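Local coordinates for protein Nrps/pks (Streptomyces albus, PDB 4OPF) that probably catalyses decarboxylative chain elongation as a ketosynthase domain of an "AT-less" modular assembly line that builds the polyketide oxazolomycin, at residues H169-L174 against A247-I252; V165-A170 against L230-L235. All coordinates share one frame; numbering follows the deposited sequence.

Interaction 1: H169-L174 against A247-I252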
ATOM      1  N   HIS A 169       4.436   4.687   0.140  1.00 21.19           N
ATOM      2  CA  HIS A 169       4.636   3.363  -0.542  1.00 21.62           C
ATOM      3  C   HIS A 169       5.650   3.566  -1.669  1.00 20.36           C
ATOM      4  O   HIS A 169       6.533   2.790  -1.826  1.00 21.05           O
ATOM      5  CB  HIS A 169       3.341   2.885  -1.157  1.00 23.90           C
ATOM      6  CG  HIS A 169       2.303   2.464  -0.178  1.00 28.38           C
ATOM      7  ND1 HIS A 169       2.592   1.794   0.991  1.00 37.06           N
ATOM      8  CD2 HIS A 169       0.962   2.586  -0.211  1.00 31.86           C
ATOM      9  CE1 HIS A 169       1.475   1.570   1.662  1.00 35.70           C
ATOM     10  NE2 HIS A 169       0.474   2.053   0.960  1.00 34.71           N
ATOM     11  N   ALA A 170       5.589   4.692  -2.393  1.00 19.39           N
ATOM     12  CA  ALA A 170       6.534   4.901  -3.461  1.00 20.29           C
ATOM     13  C   ALA A 170       7.967   5.010  -2.922  1.00 21.68           C
ATOM     14  O   ALA A 170       8.909   4.396  -3.474  1.00 22.71           O
ATOM     15  CB  ALA A 170       6.199   6.126  -4.251  1.00 19.92           C
ATOM     16  N   ALA A 171       8.151   5.792  -1.882  1.00 20.18           N
ATOM     17  CA  ALA A 171       9.506   5.959  -1.291  1.00 21.18           C
ATOM     18  C   ALA A 171      10.072   4.629  -0.781  1.00 22.37           C
ATOM     19  O   ALA A 171      11.245   4.339  -0.984  1.00 22.93           O
ATOM     20  CB  ALA A 171       9.433   6.935  -0.145  1.00 22.15           C
ATOM     21  N   GLN A 172       9.240   3.816  -0.144  1.00 22.68           N
ATOM     22  CA  GLN A 172       9.716   2.489   0.293  1.00 26.38           C
ATOM     23  C   GLN A 172      10.116   1.664  -0.901  1.00 26.29           C
ATOM     24  O   GLN A 172      11.138   0.989  -0.883  1.00 25.06           O
ATOM     25  CB  GLN A 172       8.645   1.746   1.028  1.00 31.96           C
ATOM     26  CG  GLN A 172       7.973   2.522   2.155  1.00 36.46           C
ATOM     27  CD  GLN A 172       8.268   2.001   3.514  1.00 44.01           C
ATOM     28  OE1 GLN A 172       7.695   1.010   3.938  1.00 47.54           O
ATOM     29  NE2 GLN A 172       9.160   2.685   4.234  1.00 53.82           N
ATOM     30  N   ALA A 173       9.331   1.747  -1.996  1.00 24.24           N
ATOM     31  CA  ALA A 173       9.664   0.957  -3.148  1.00 23.12           C
ATOM     32  C   ALA A 173      10.963   1.416  -3.776  1.00 24.09           C
ATOM     33  O   ALA A 173      11.799   0.606  -4.249  1.00 25.12           O
ATOM     34  CB  ALA A 173       8.506   0.971  -4.155  1.00 23.21           C
ATOM     35  N   LEU A 174      11.159   2.707  -3.835  1.00 23.06           N
ATOM     36  CA  LEU A 174      12.368   3.229  -4.424  1.00 24.89           C
ATOM     37  C   LEU A 174      13.605   2.903  -3.526  1.00 28.32           C
ATOM     38  O   LEU A 174      14.632   2.488  -4.009  1.00 28.07           O
ATOM     39  CB  LEU A 174      12.238   4.728  -4.607  1.00 25.64           C
ATOM     40  CG  LEU A 174      11.357   5.195  -5.754  1.00 25.83           C
ATOM     41  CD1 LEU A 174      10.974   6.639  -5.527  1.00 26.37           C
ATOM     42  CD2 LEU A 174      12.087   5.078  -7.057  1.00 26.14           C
ATOM     43  N   ALA A 247      12.489  19.256  -6.669  1.00 27.97           N
ATOM     44  CA  ALA A 247      12.749  19.218  -5.250  1.00 27.43           C
ATOM     45  C   ALA A 247      13.167  17.805  -4.901  1.00 26.26           C
ATOM     46  O   ALA A 247      13.104  16.895  -5.732  1.00 26.22           O
ATOM     47  CB  ALA A 247      11.525  19.657  -4.454  1.00 27.21           C
ATOM     48  N   VAL A 248      13.605  17.626  -3.677  1.00 25.69           N
ATOM     49  CA  VAL A 248      14.014  16.356  -3.168  1.00 26.77           C
ATOM     50  C   VAL A 248      13.155  15.985  -1.955  1.00 27.63           C
ATOM     51  O   VAL A 248      13.056  16.748  -0.961  1.00 25.48           O
ATOM     52  CB  VAL A 248      15.497  16.406  -2.764  1.00 29.78           C
ATOM     53  CG1 VAL A 248      15.986  15.099  -2.172  1.00 30.41           C
ATOM     54  CG2 VAL A 248      16.334  16.725  -3.990  1.00 30.71           C
ATOM     55  N   LEU A 249      12.598  14.773  -1.994  1.00 25.14           N
ATOM     56  CA  LEU A 249      11.952  14.183  -0.812  1.00 25.05           C
ATOM     57  C   LEU A 249      13.008  13.545   0.067  1.00 26.08           C
ATOM     58  O   LEU A 249      13.728  12.645  -0.385  1.00 24.81           O
ATOM     59  CB  LEU A 249      10.906  13.152  -1.211  1.00 25.56           C
ATOM     60  CG  LEU A 249      10.268  12.357  -0.073  1.00 27.55           C
ATOM     61  CD1 LEU A 249       9.354  13.217   0.736  1.00 26.31           C
ATOM     62  CD2 LEU A 249       9.471  11.218  -0.687  1.00 31.78           C
ATOM     63  N   LYS A 250      13.117  14.029   1.301  1.00 23.09           N
ATOM     64  CA  LYS A 250      14.208  13.625   2.183  1.00 25.81           C
ATOM     65  C   LYS A 250      13.721  12.561   3.138  1.00 26.16           C
ATOM     66  O   LYS A 250      14.476  11.722   3.497  1.00 26.24           O
ATOM     67  CB  LYS A 250      14.701  14.791   3.047  1.00 26.72           C
ATOM     68  CG  LYS A 250      15.173  16.004   2.296  1.00 31.29           C
ATOM     69  CD  LYS A 250      16.484  15.765   1.677  1.00 33.68           C
ATOM     70  CE  LYS A 250      17.551  15.938   2.739  1.00 36.93           C
ATOM     71  NZ  LYS A 250      18.729  15.250   2.167  1.00 39.66           N
ATOM     72  N   GLY A 251      12.454  12.632   3.565  1.00 25.10           N
ATOM     73  CA  GLY A 251      11.899  11.633   4.485  1.00 25.96           C
ATOM     74  C   GLY A 251      10.390  11.751   4.542  1.00 25.15           C
ATOM     75  O   GLY A 251       9.809  12.817   4.314  1.00 24.29           O
ATOM     76  N   ILE A 252       9.747  10.621   4.707  1.00 24.07           N
ATOM     77  CA  ILE A 252       8.298  10.535   4.853  1.00 22.66           C
ATOM     78  C   ILE A 252       7.959   9.433   5.837  1.00 23.36           C
ATOM     79  O   ILE A 252       8.639   8.402   5.844  1.00 24.47           O
ATOM     80  CB  ILE A 252       7.589  10.392   3.516  1.00 24.75           C
ATOM     81  CG1 ILE A 252       6.103  10.230   3.764  1.00 26.59           C
ATOM     82  CG2 ILE A 252       8.141   9.209   2.739  1.00 27.12           C
ATOM     83  CD1 ILE A 252       5.303  10.548   2.584  1.00 30.12           C
TER
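Ala171 and Ile252 bring the two backbones closest, their CA atoms 7.8 Å apart, so the helix lies against the strand at a distance bridged by side chains, with no hydrogen bond between them. Three methyl groups do the touching. The CB of Ala171 points toward the strand and meets Ile252 CG2 at 3.9 Å. Leu249 adds the second touch: its CD2 reaches Ala171 CB at 4.3 Å, more loosely. On the strand side, Leu249 CD2 and Ile252 CG2 are themselves 4.2 Å apart, so the alanine methyl rests against a pair of neighbouring branches and the three carbons form a nearly even triangle.

Ile252 splits its work between its branches. With CG1 anti to the backbone N (chi1 177°), the longer arm runs away from Ala171 toward the earlier turn of the helix, and the short CG2 is left to face it.

Leu249 and Ile252 are three positions apart and in a regular strand would face opposite sides of the sheet. Here both side chains face the helix, because Lys250 and Gly251 together lie opposite Val406 of strand 401-408 in a classic beta bulge, which shifts the alternation. Lys250 takes no part in the contact and makes a salt bridge with Asp8. On another side of the helix, Gln172 hydrogen-bonds Ser176 of the second subunit, while His169 stacks on His169 of that subunit.

Helix 162-175 is therefore clasped between its own sheet and the dimer partner, and the bulged strand 247-256 it leans on lies next to strand 9-17 in the mixed sheet: a buried helix packed on the central sheet, as in the layered alpha-beta-alpha-beta-alpha thiolase fold of ketosynthases.

Interaction 2: V165-A170 against L230-L235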
ATOM      1  N   VAL A 165       0.182   8.838   1.902  1.00 19.39           N
ATOM      2  CA  VAL A 165       0.401   7.405   2.110  1.00 21.42           C
ATOM      3  C   VAL A 165       0.892   6.758   0.831  1.00 21.56           C
ATOM      4  O   VAL A 165       1.803   5.916   0.838  1.00 21.52           O
ATOM      5  CB  VAL A 165      -0.884   6.739   2.627  1.00 23.55           C
ATOM      6  CG1 VAL A 165      -0.740   5.252   2.708  1.00 23.14           C
ATOM      7  CG2 VAL A 165      -1.210   7.305   3.997  1.00 25.27           C
ATOM      8  N   ALA A 166       0.316   7.171  -0.307  1.00 21.98           N
ATOM      9  CA  ALA A 166       0.816   6.667  -1.628  1.00 20.82           C
ATOM     10  C   ALA A 166       2.282   7.079  -1.825  1.00 20.44           C
ATOM     11  O   ALA A 166       3.121   6.302  -2.253  1.00 19.76           O
ATOM     12  CB  ALA A 166      -0.060   7.251  -2.778  1.00 21.20           C
ATOM     13  N   LEU A 167       2.605   8.314  -1.478  1.00 20.62           N
ATOM     14  CA  LEU A 167       4.021   8.777  -1.510  1.00 21.25           C
ATOM     15  C   LEU A 167       5.006   7.921  -0.644  1.00 21.26           C
ATOM     16  O   LEU A 167       6.119   7.600  -1.044  1.00 21.82           O
ATOM     17  CB  LEU A 167       4.073  10.279  -1.121  1.00 22.71           C
ATOM     18  CG  LEU A 167       5.460  10.910  -1.216  1.00 24.01           C
ATOM     19  CD1 LEU A 167       5.977  10.867  -2.629  1.00 25.19           C
ATOM     20  CD2 LEU A 167       5.376  12.367  -0.765  1.00 27.49           C
ATOM     21  N   HIS A 168       4.540   7.502   0.517  1.00 21.75           N
ATOM     22  CA  HIS A 168       5.275   6.641   1.400  1.00 22.13           C
ATOM     23  C   HIS A 168       5.473   5.256   0.754  1.00 21.09           C
ATOM     24  O   HIS A 168       6.574   4.709   0.831  1.00 21.32           O
ATOM     25  CB  HIS A 168       4.492   6.529   2.688  1.00 22.86           C
ATOM     26  CG  HIS A 168       5.131   5.678   3.720  1.00 24.51           C
ATOM     27  ND1 HIS A 168       4.544   4.528   4.195  1.00 26.81           N
ATOM     28  CD2 HIS A 168       6.338   5.762   4.327  1.00 26.46           C
ATOM     29  CE1 HIS A 168       5.323   3.974   5.101  1.00 28.46           C
ATOM     30  NE2 HIS A 168       6.430   4.693   5.185  1.00 29.10           N
ATOM     31  N   HIS A 169       4.436   4.687   0.140  1.00 21.19           N
ATOM     32  CA  HIS A 169       4.636   3.363  -0.542  1.00 21.62           C
ATOM     33  C   HIS A 169       5.650   3.566  -1.669  1.00 20.36           C
ATOM     34  O   HIS A 169       6.533   2.790  -1.826  1.00 21.05           O
ATOM     35  CB  HIS A 169       3.341   2.885  -1.157  1.00 23.90           C
ATOM     36  CG  HIS A 169       2.303   2.464  -0.178  1.00 28.38           C
ATOM     37  ND1 HIS A 169       2.592   1.794   0.991  1.00 37.06           N
ATOM     38  CD2 HIS A 169       0.962   2.586  -0.211  1.00 31.86           C
ATOM     39  CE1 HIS A 169       1.475   1.570   1.662  1.00 35.70           C
ATOM     40  NE2 HIS A 169       0.474   2.053   0.960  1.00 34.71           N
ATOM     41  N   ALA A 170       5.589   4.692  -2.393  1.00 19.39           N
ATOM     42  CA  ALA A 170       6.534   4.901  -3.461  1.00 20.29           C
ATOM     43  C   ALA A 170       7.967   5.010  -2.922  1.00 21.68           C
ATOM     44  O   ALA A 170       8.909   4.396  -3.474  1.00 22.71           O
ATOM     45  CB  ALA A 170       6.199   6.126  -4.251  1.00 19.92           C
ATOM     46  N   LEU A 230       3.028  13.282  -9.494  1.00 22.13           N
ATOM     47  CA  LEU A 230       4.516  13.426  -9.425  1.00 23.15           C
ATOM     48  C   LEU A 230       5.180  12.237 -10.081  1.00 24.62           C
ATOM     49  O   LEU A 230       4.686  11.100  -9.946  1.00 24.10           O
ATOM     50  CB  LEU A 230       4.990  13.422  -7.987  1.00 23.87           C
ATOM     51  CG  LEU A 230       4.272  14.391  -7.083  1.00 28.12           C
ATOM     52  CD1 LEU A 230       4.795  14.203  -5.690  1.00 31.24           C
ATOM     53  CD2 LEU A 230       4.464  15.832  -7.563  1.00 29.08           C
ATOM     54  N   LEU A 231       6.268  12.485 -10.797  1.00 23.78           N
ATOM     55  CA  LEU A 231       7.154  11.418 -11.205  1.00 24.35           C
ATOM     56  C   LEU A 231       8.407  11.518 -10.327  1.00 24.48           C
ATOM     57  O   LEU A 231       9.035  12.582 -10.258  1.00 24.76           O
ATOM     58  CB  LEU A 231       7.473  11.487 -12.704  1.00 26.11           C
ATOM     59  CG  LEU A 231       8.457  10.413 -13.244  1.00 27.91           C
ATOM     60  CD1 LEU A 231       7.894   9.015 -13.238  1.00 28.04           C
ATOM     61  CD2 LEU A 231       8.899  10.701 -14.665  1.00 29.00           C
ATOM     62  N   LEU A 232       8.780  10.402  -9.712  1.00 22.40           N
ATOM     63  CA  LEU A 232       9.892  10.293  -8.781  1.00 23.04           C
ATOM     64  C   LEU A 232      10.949   9.308  -9.212  1.00 23.88           C
ATOM     65  O   LEU A 232      10.640   8.241  -9.748  1.00 22.58           O
ATOM     66  CB  LEU A 232       9.377   9.814  -7.460  1.00 22.73           C
ATOM     67  CG  LEU A 232       8.197  10.548  -6.850  1.00 24.86           C
ATOM     68  CD1 LEU A 232       7.809   9.939  -5.520  1.00 26.20           C
ATOM     69  CD2 LEU A 232       8.487  12.019  -6.638  1.00 27.19           C
ATOM     70  N   LYS A 233      12.190   9.635  -8.933  1.00 25.09           N
ATOM     71  CA  LYS A 233      13.338   8.736  -9.149  1.00 26.79           C
ATOM     72  C   LYS A 233      14.353   8.941  -7.999  1.00 26.63           C
ATOM     73  O   LYS A 233      14.426  10.023  -7.432  1.00 27.07           O
ATOM     74  CB  LYS A 233      14.083   9.129 -10.416  1.00 31.34           C
ATOM     75  CG  LYS A 233      13.384   8.803 -11.703  1.00 37.60           C
ATOM     76  CD  LYS A 233      14.119   9.311 -12.948  1.00 37.62           C
ATOM     77  CE  LYS A 233      15.408   8.569 -13.199  1.00 39.20           C
ATOM     78  NZ  LYS A 233      15.694   8.663 -14.661  1.00 42.01           N
ATOM     79  N   PRO A 234      15.215   7.979  -7.764  1.00 25.87           N
ATOM     80  CA  PRO A 234      16.296   8.205  -6.796  1.00 28.75           C
ATOM     81  C   PRO A 234      17.161   9.388  -7.269  1.00 30.10           C
ATOM     82  O   PRO A 234      17.423   9.526  -8.486  1.00 29.26           O
ATOM     83  CB  PRO A 234      17.101   6.891  -6.872  1.00 29.69           C
ATOM     84  CG  PRO A 234      16.141   5.863  -7.439  1.00 29.22           C
ATOM     85  CD  PRO A 234      15.330   6.668  -8.424  1.00 27.35           C
ATOM     86  N   LEU A 235      17.531  10.270  -6.358  1.00 30.20           N
ATOM     87  CA  LEU A 235      18.297  11.482  -6.739  1.00 31.80           C
ATOM     88  C   LEU A 235      19.569  11.187  -7.538  1.00 34.39           C
ATOM     89  O   LEU A 235      19.834  11.847  -8.534  1.00 33.40           O
ATOM     90  CB  LEU A 235      18.650  12.303  -5.525  1.00 32.32           C
ATOM     91  CG  LEU A 235      19.450  13.589  -5.753  1.00 35.02           C
ATOM     92  CD1 LEU A 235      18.713  14.547  -6.681  1.00 34.61           C
ATOM     93  CD2 LEU A 235      19.749  14.313  -4.426  1.00 34.97           C
TER
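Leu167 and Leu232 meet through one methyl each, CD1 against CD1 at 3.5 Å, a short distance for two methyl carbons and the tight point of this helix-strand contact. The two side chains cross at about a right angle, so they meet at a point instead of lying alongside each other. Leu167 gets there by its first torsion: CG is anti to the backbone N (chi1 -176°), which carries the branch out across the gap although its CB does not point straight at the strand. Leu232 comes the other way with a CB aimed at the helix. One turn further on, Ala170 CB sits 4.3 Å from the same Leu232 CD1, so a single leucine methyl touches two successive turns.

From there the contact slackens in both directions along the strand. Leu230 faces the helix too, yet its CD1 stays 4.7 Å from Leu167 CD1. Toward the other end, Lys233 and Pro234 are partly exposed and do not touch the helix; Lys233 sends its ammonium group to a salt bridge with Asp243, and Pro234 occupies the N-cap position of helix 235-241. From the neighbouring strands on either side, Val184 and Val11 pack on Leu232.

The backbone of strand 226-234 bonds to its sheet neighbours, Leu232 with Ala182 and Lys233 with Ala10 among them, and the segment's one charged side chain, Lys233, lies outside the contact. No polar atom of either segment bonds across the gap, so this is an apolar contact without directional bonds, and the shape of the aliphatic side chains sets its fit.

Both contacts are buried and apolar, and both put helix 162-175 on the same mixed sheet, but on different strands: interaction 1 uses the bulged strand 247-256, interaction 2 strand 226-234, with strand 9-17 between them. They divide the helix surface accordingly and meet around Leu167, whose CD2 lies 3.8 Å from Ile252 CD1 and whose CD1 is 4.0 Å from Leu249 CD2. Interaction 1 depends on a break in strand regularity, whereas interaction 2 uses ordinary alternation and buries somewhat more area. Neither contact has a polar bond across it; the helix's polar links to the second subunit include His168 to Asp178 of that subunit.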